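Local atomic coordinates of protein, Family 18 Chitinase (Crocus vernus, PDB entry 3SIM), a protein that probably hydrolyses the glycosidic bonds of chitin, as a plant chitinase of glycosyl hydrolase family 18 built on a TIM barrel. Residues D231-K242 and Y265-S275. Sequence-based numbering, arbitrary orientation.
Sequences DKGFFDAATSLK and YEEEAQAFLVS
F272 is the knob here: its ring pushes across into the hollow that F235, A238, T239 and K242 leave on the facing helix. With CG anti to the backbone N (chi1 172°), the ring is carried into this hollow, and its far rim presses on A238, with CE2 3.8 Å from A238 CB. T239 OG1 meets the ring's edge, while F235 CD1 lies over one face, offset toward the rim; the ring planes are 53° apart.

F235 is the return bump. Its CZ packs 3.9 Å from A269 CB, the methyl sitting at the ring edge, and the extended E268 chain brings its CG and carboxylate carbon obliquely against F235 CE2 (CD 3.4 Å away). F234 covers one face of this ring. Both helices belong to the outer layer of the TIM barrel, running nearly parallel with axes 11.5 Å apart; beneath, A238 rests on I217 of strand 215-220.

At the C-terminal end K242 stretches out alongside F272, putting NZ over the ring as a cation-pi partner, 4.7 Å from the centroid. The same NZ donates to F272 O, almost in line with the carbonyl, and to S275 O at 2.9 Å. S275 OG donates to F272 O, so that oxygen is gripped twice.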
ATOM      1  N   ASP A 231      -4.718  17.552   9.479  1.00 22.07           N
ATOM      2  CA  ASP A 231      -5.565  18.569   9.979  1.00 23.01           C
ATOM      3  C   ASP A 231      -4.974  19.943   9.978  1.00 23.78           C
ATOM      4  O   ASP A 231      -5.446  20.796  10.668  1.00 23.95           O
ATOM      5  CB  ASP A 231      -6.124  18.198  11.339  0.50 23.40           C
ATOM      6  CG  ASP A 231      -5.085  18.010  12.402  1.00 25.32           C
ATOM      7  OD1 ASP A 231      -3.938  18.391  12.308  1.00 30.04           O
ATOM      8  OD2 ASP A 231      -5.493  17.504  13.380  1.00 29.41           O
ATOM      9  N   LYS A 232      -3.899  20.095   9.240  1.00 22.81           N
ATOM     10  CA  LYS A 232      -3.255  21.378   9.030  1.00 21.81           C
ATOM     11  C   LYS A 232      -3.180  21.875   7.556  1.00 20.25           C
ATOM     12  O   LYS A 232      -2.306  22.543   7.148  1.00 19.69           O
ATOM     13  CB  LYS A 232      -1.992  21.503   9.837  1.00 21.33           C
ATOM     14  CG  LYS A 232      -2.302  21.547  11.340  1.00 23.80           C
ATOM     15  CD  LYS A 232      -1.087  21.600  12.222  1.00 26.92           C
ATOM     16  CE  LYS A 232      -1.390  22.116  13.610  1.00 28.97           C
ATOM     17  NZ  LYS A 232      -1.622  21.065  14.539  1.00 31.33           N
ATOM     18  N   GLY A 233      -4.209  21.545   6.829  1.00 18.89           N
ATOM     19  CA  GLY A 233      -4.408  21.986   5.489  1.00 16.76           C
ATOM     20  C   GLY A 233      -4.498  20.886   4.446  1.00 15.77           C
ATOM     21  O   GLY A 233      -4.802  21.163   3.347  1.00 15.01           O
ATOM     22  N   PHE A 234      -4.348  19.629   4.848  1.00 14.41           N
ATOM     23  CA  PHE A 234      -4.483  18.538   3.907  1.00 13.82           C
ATOM     24  C   PHE A 234      -5.864  18.590   3.213  1.00 13.62           C
ATOM     25  O   PHE A 234      -5.931  18.501   2.050  1.00 13.53           O
ATOM     26  CB  PHE A 234      -4.306  17.170   4.583  1.00 13.81           C
ATOM     27  CG  PHE A 234      -4.646  15.971   3.702  1.00 14.32           C
ATOM     28  CD1 PHE A 234      -5.894  15.418   3.728  1.00 12.65           C
ATOM     29  CD2 PHE A 234      -3.701  15.339   2.946  1.00 14.25           C
ATOM     30  CE1 PHE A 234      -6.186  14.333   3.005  1.00 14.16           C
ATOM     31  CE2 PHE A 234      -4.047  14.248   2.190  1.00 12.00           C
ATOM     32  CZ  PHE A 234      -5.295  13.794   2.214  1.00 13.36           C
ATOM     33  N   PHE A 235      -6.912  18.813   3.963  1.00 12.99           N
ATOM     34  CA  PHE A 235      -8.253  18.941   3.412  1.00 12.36           C
ATOM     35  C   PHE A 235      -8.491  20.126   2.455  1.00 12.63           C
ATOM     36  O   PHE A 235      -9.282  20.024   1.608  1.00 11.65           O
ATOM     37  CB  PHE A 235      -9.380  18.688   4.430  1.00 11.99           C
ATOM     38  CG  PHE A 235      -9.469  17.270   4.890  1.00 12.29           C
ATOM     39  CD1 PHE A 235      -9.849  16.287   4.015  1.00 12.65           C
ATOM     40  CD2 PHE A 235      -9.124  16.900   6.167  1.00 12.58           C
ATOM     41  CE1 PHE A 235      -9.915  15.029   4.384  1.00 10.20           C
ATOM     42  CE2 PHE A 235      -9.199  15.607   6.554  1.00 11.10           C
ATOM     43  CZ  PHE A 235      -9.585  14.665   5.643  1.00 12.21           C
ATOM     44  N   ASP A 236      -7.769  21.224   2.624  1.00 13.37           N
ATOM     45  CA  ASP A 236      -7.786  22.320   1.669  1.00 14.69           C
ATOM     46  C   ASP A 236      -7.197  21.955   0.302  1.00 13.38           C
ATOM     47  O   ASP A 236      -7.746  22.254  -0.684  1.00 12.42           O
ATOM     48  CB  ASP A 236      -7.101  23.554   2.230  1.00 16.33           C
ATOM     49  CG  ASP A 236      -7.796  24.077   3.456  1.00 23.80           C
ATOM     50  OD1 ASP A 236      -8.994  23.937   3.547  1.00 27.86           O
ATOM     51  OD2 ASP A 236      -7.155  24.562   4.350  1.00 30.32           O
ATOM     52  N   ALA A 237      -6.061  21.300   0.323  1.00 12.20           N
ATOM     53  CA  ALA A 237      -5.448  20.747  -0.855  1.00 11.28           C
ATOM     54  C   ALA A 237      -6.360  19.675  -1.495  1.00 10.23           C
ATOM     55  O   ALA A 237      -6.552  19.663  -2.651  1.00 10.79           O
ATOM     56  CB  ALA A 237      -4.127  20.193  -0.510  1.00 10.94           C
ATOM     57  N   ALA A 238      -6.939  18.829  -0.686  1.00  9.31           N
ATOM     58  CA  ALA A 238      -7.800  17.778  -1.169  1.00  8.55           C
ATOM     59  C   ALA A 238      -9.040  18.377  -1.854  1.00  9.79           C
ATOM     60  O   ALA A 238      -9.468  17.906  -2.848  1.00  8.32           O
ATOM     61  CB  ALA A 238      -8.177  16.877  -0.135  1.00  7.81           C
ATOM     62  N   THR A 239      -9.529  19.452  -1.276  1.00  9.42           N
ATOM     63  CA  THR A 239     -10.647  20.175  -1.831  1.00 11.65           C
ATOM     64  C   THR A 239     -10.372  20.787  -3.226  1.00 11.61           C
ATOM     65  O   THR A 239     -11.154  20.621  -4.067  1.00 11.74           O
ATOM     66  CB  THR A 239     -11.238  21.215  -0.846  1.00 11.79           C
ATOM     67  OG1 THR A 239     -11.823  20.564   0.243  1.00 11.10           O
ATOM     68  CG2 THR A 239     -12.285  22.084  -1.497  1.00 14.68           C
ATOM     69  N   SER A 240      -9.209  21.394  -3.425  1.00 11.87           N
ATOM     70  CA  SER A 240      -8.808  21.898  -4.718  1.00 11.57           C
ATOM     71  C   SER A 240      -8.708  20.759  -5.746  1.00 12.22           C
ATOM     72  O   SER A 240      -9.194  20.899  -6.842  1.00 12.65           O
ATOM     73  CB  SER A 240      -7.476  22.621  -4.668  1.00 12.37           C
ATOM     74  OG  SER A 240      -7.528  23.761  -3.905  0.50 12.51           O
ATOM     75  N   LEU A 241      -8.115  19.645  -5.337  1.00 10.26           N
ATOM     76  CA  LEU A 241      -8.051  18.507  -6.179  1.00 10.66           C
ATOM     77  C   LEU A 241      -9.438  17.982  -6.566  1.00 10.53           C
ATOM     78  O   LEU A 241      -9.644  17.706  -7.692  1.00 10.75           O
ATOM     79  CB  LEU A 241      -7.156  17.446  -5.580  1.00  9.89           C
ATOM     80  CG  LEU A 241      -5.656  17.706  -5.520  1.00 12.79           C
ATOM     81  CD1 LEU A 241      -4.869  16.561  -4.955  1.00 11.64           C
ATOM     82  CD2 LEU A 241      -5.097  18.184  -6.828  1.00 10.34           C
ATOM     83  N   LYS A 242     -10.351  17.913  -5.619  1.00 11.08           N
ATOM     84  CA  LYS A 242     -11.695  17.455  -5.874  1.00 11.55           C
ATOM     85  C   LYS A 242     -12.465  18.349  -6.916  1.00 11.38           C
ATOM     86  O   LYS A 242     -12.975  17.829  -7.843  1.00 10.68           O
ATOM     87  CB  LYS A 242     -12.454  17.324  -4.561  1.00 11.77           C
ATOM     88  CG  LYS A 242     -13.727  16.525  -4.583  1.00 14.08           C
ATOM     89  CD  LYS A 242     -14.258  16.345  -3.187  1.00 16.74           C
ATOM     90  CE  LYS A 242     -15.664  15.821  -3.179  1.00 25.35           C
ATOM     91  NZ  LYS A 242     -16.362  16.000  -1.928  1.00 29.32           N
ATOM     92  N   TYR A 265      -9.552  10.585  11.943  1.00  9.75           N
ATOM     93  CA  TYR A 265      -9.114  10.876  10.603  1.00 10.32           C
ATOM     94  C   TYR A 265      -9.727   9.976   9.501  1.00 10.04           C
ATOM     95  O   TYR A 265     -10.132  10.423   8.530  1.00 11.26           O
ATOM     96  CB  TYR A 265      -7.615  11.165  10.534  1.00  9.06           C
ATOM     97  CG  TYR A 265      -7.182  12.316  11.497  1.00 11.46           C
ATOM     98  CD1 TYR A 265      -7.659  13.622  11.339  1.00 10.90           C
ATOM     99  CD2 TYR A 265      -6.323  12.081  12.555  1.00  9.73           C
ATOM    100  CE1 TYR A 265      -7.272  14.629  12.197  1.00 12.59           C
ATOM    101  CE2 TYR A 265      -5.926  13.095  13.397  1.00  9.63           C
ATOM    102  CZ  TYR A 265      -6.400  14.348  13.238  1.00  8.98           C
ATOM    103  OH  TYR A 265      -5.968  15.277  14.113  1.00 14.44           O
ATOM    104  N   GLU A 266      -9.816   8.680   9.779  1.00  9.63           N
ATOM    105  CA  GLU A 266     -10.489   7.758   8.873  1.00  9.75           C
ATOM    106  C   GLU A 266     -11.932   8.202   8.623  1.00 10.34           C
ATOM    107  O   GLU A 266     -12.404   8.202   7.485  1.00  9.85           O
ATOM    108  CB  GLU A 266     -10.467   6.336   9.439  1.00  8.99           C
ATOM    109  CG  GLU A 266      -9.166   5.590   9.191  1.00 10.54           C
ATOM    110  CD  GLU A 266      -8.115   5.885  10.243  1.00 10.59           C
ATOM    111  OE1 GLU A 266      -7.030   5.271  10.190  1.00 11.25           O
ATOM    112  OE2 GLU A 266      -8.375   6.732  11.123  1.00  6.50           O
ATOM    113  N   GLU A 267     -12.613   8.594   9.694  1.00  9.71           N
ATOM    114  CA  GLU A 267     -13.997   9.043   9.608  1.00 11.39           C
ATOM    115  C   GLU A 267     -14.125  10.368   8.861  1.00 10.59           C
ATOM    116  O   GLU A 267     -15.094  10.584   8.133  1.00 11.30           O
ATOM    117  CB  GLU A 267     -14.606   9.169  11.006  1.00 11.36           C
ATOM    118  CG  GLU A 267     -16.104   9.421  11.011  1.00 16.98           C
ATOM    119  CD  GLU A 267     -16.666   9.566  12.411  1.00 20.34           C
ATOM    120  N   GLU A 268     -13.150  11.255   9.043  1.00 10.41           N
ATOM    121  CA  GLU A 268     -13.201  12.545   8.407  1.00  9.55           C
ATOM    122  C   GLU A 268     -12.995  12.469   6.888  1.00  9.33           C
ATOM    123  O   GLU A 268     -13.646  13.097   6.141  1.00  9.69           O
ATOM    124  CB  GLU A 268     -12.233  13.540   9.056  1.00  9.79           C
ATOM    125  CG  GLU A 268     -12.212  14.949   8.423  1.00 11.91           C
ATOM    126  CD  GLU A 268     -11.390  16.058   9.177  1.00 16.51           C
ATOM    127  OE1 GLU A 268     -11.616  17.227   8.970  1.00 17.61           O
ATOM    128  OE2 GLU A 268     -10.508  15.749   9.923  1.00 17.02           O
ATOM    129  N   ALA A 269     -12.015  11.705   6.508  1.00  9.08           N
ATOM    130  CA  ALA A 269     -11.639  11.498   5.130  1.00  9.16           C
ATOM    131  C   ALA A 269     -12.661  10.768   4.243  1.00  8.33           C
ATOM    132  O   ALA A 269     -12.894  11.160   3.166  1.00  9.17           O
ATOM    133  CB  ALA A 269     -10.342  10.860   5.076  1.00  8.74           C
ATOM    134  N   GLN A 270     -13.268   9.737   4.767  1.00  8.56           N
ATOM    135  CA  GLN A 270     -14.353   9.072   4.100  1.00  8.37           C
ATOM    136  C   GLN A 270     -15.592   9.970   3.850  1.00  8.60           C
ATOM    137  O   GLN A 270     -16.088   9.993   2.777  1.00  9.55           O
ATOM    138  CB  GLN A 270     -14.725   7.770   4.828  1.00  7.88           C
ATOM    139  CG  GLN A 270     -13.738   6.645   4.713  1.00  8.99           C
ATOM    140  CD  GLN A 270     -14.072   5.466   5.583  1.00 10.19           C
ATOM    141  OE1 GLN A 270     -13.650   5.400   6.688  1.00 16.52           O
ATOM    142  NE2 GLN A 270     -14.803   4.567   5.075  1.00  4.44           N
ATOM    143  N   ALA A 271     -15.975  10.730   4.857  1.00  8.46           N
ATOM    144  CA  ALA A 271     -17.040  11.728   4.767  1.00 10.08           C
ATOM    145  C   ALA A 271     -16.711  12.785   3.736  1.00 10.81           C
ATOM    146  O   ALA A 271     -17.526  13.086   2.969  1.00 11.53           O
ATOM    147  CB  ALA A 271     -17.314  12.363   6.064  1.00  9.52           C
ATOM    148  N   PHE A 272     -15.462  13.220   3.702  1.00 10.73           N
ATOM    149  CA  PHE A 272     -15.001  14.169   2.718  1.00 10.15           C
ATOM    150  C   PHE A 272     -15.167  13.567   1.298  1.00 10.46           C
ATOM    151  O   PHE A 272     -15.622  14.207   0.472  1.00 10.94           O
ATOM    152  CB  PHE A 272     -13.547  14.628   2.946  1.00  9.86           C
ATOM    153  CG  PHE A 272     -12.978  15.476   1.819  1.00 11.46           C
ATOM    154  CD1 PHE A 272     -13.268  16.797   1.723  1.00 11.55           C
ATOM    155  CD2 PHE A 272     -12.206  14.929   0.822  1.00 12.74           C
ATOM    156  CE1 PHE A 272     -12.812  17.521   0.711  1.00 12.36           C
ATOM    157  CE2 PHE A 272     -11.742  15.682  -0.181  1.00 12.02           C
ATOM    158  CZ  PHE A 272     -12.047  16.985  -0.231  1.00 13.77           C
ATOM    159  N   LEU A 273     -14.793  12.324   1.086  1.00 10.50           N
ATOM    160  CA  LEU A 273     -14.828  11.708  -0.231  1.00 11.11           C
ATOM    161  C   LEU A 273     -16.241  11.668  -0.863  1.00 12.14           C
ATOM    162  O   LEU A 273     -16.448  11.926  -1.992  1.00 11.38           O
ATOM    163  CB  LEU A 273     -14.190  10.330  -0.197  1.00 10.02           C
ATOM    164  CG  LEU A 273     -12.668  10.384  -0.257  1.00 13.66           C
ATOM    165  CD1 LEU A 273     -12.088   9.144   0.215  1.00  9.75           C
ATOM    166  CD2 LEU A 273     -12.107  10.821  -1.613  1.00 11.81           C
ATOM    167  N   VAL A 274     -17.185  11.358  -0.022  1.00 12.56           N
ATOM    168  CA  VAL A 274     -18.526  11.067  -0.367  1.00 15.17           C
ATOM    169  C   VAL A 274     -19.452  12.323  -0.490  1.00 16.77           C
ATOM    170  O   VAL A 274     -20.483  12.213  -1.016  1.00 15.91           O
ATOM    171  CB  VAL A 274     -18.927  10.009   0.677  1.00 14.73           C
ATOM    172  CG1 VAL A 274     -19.970  10.374   1.592  1.00 12.78           C
ATOM    173  CG2 VAL A 274     -18.819   8.630   0.205  1.00 15.26           C
ATOM    174  N   SER A 275     -19.000  13.477  -0.000  1.00 18.33           N
ATOM    175  CA  SER A 275     -19.744  14.737   0.014  1.00 20.49           C
ATOM    176  C   SER A 275     -19.923  15.465  -1.330  1.00 21.95           C
ATOM    177  O   SER A 275     -19.148  15.274  -2.205  1.00 22.11           O
ATOM    178  CB  SER A 275     -19.143  15.678   1.041  1.00 21.20           C
ATOM    179  OG  SER A 275     -17.889  16.144   0.665  1.00 22.74           O
ATOM    180  OXT SER A 275     -20.859  16.245  -1.504  1.00 23.33           O
TER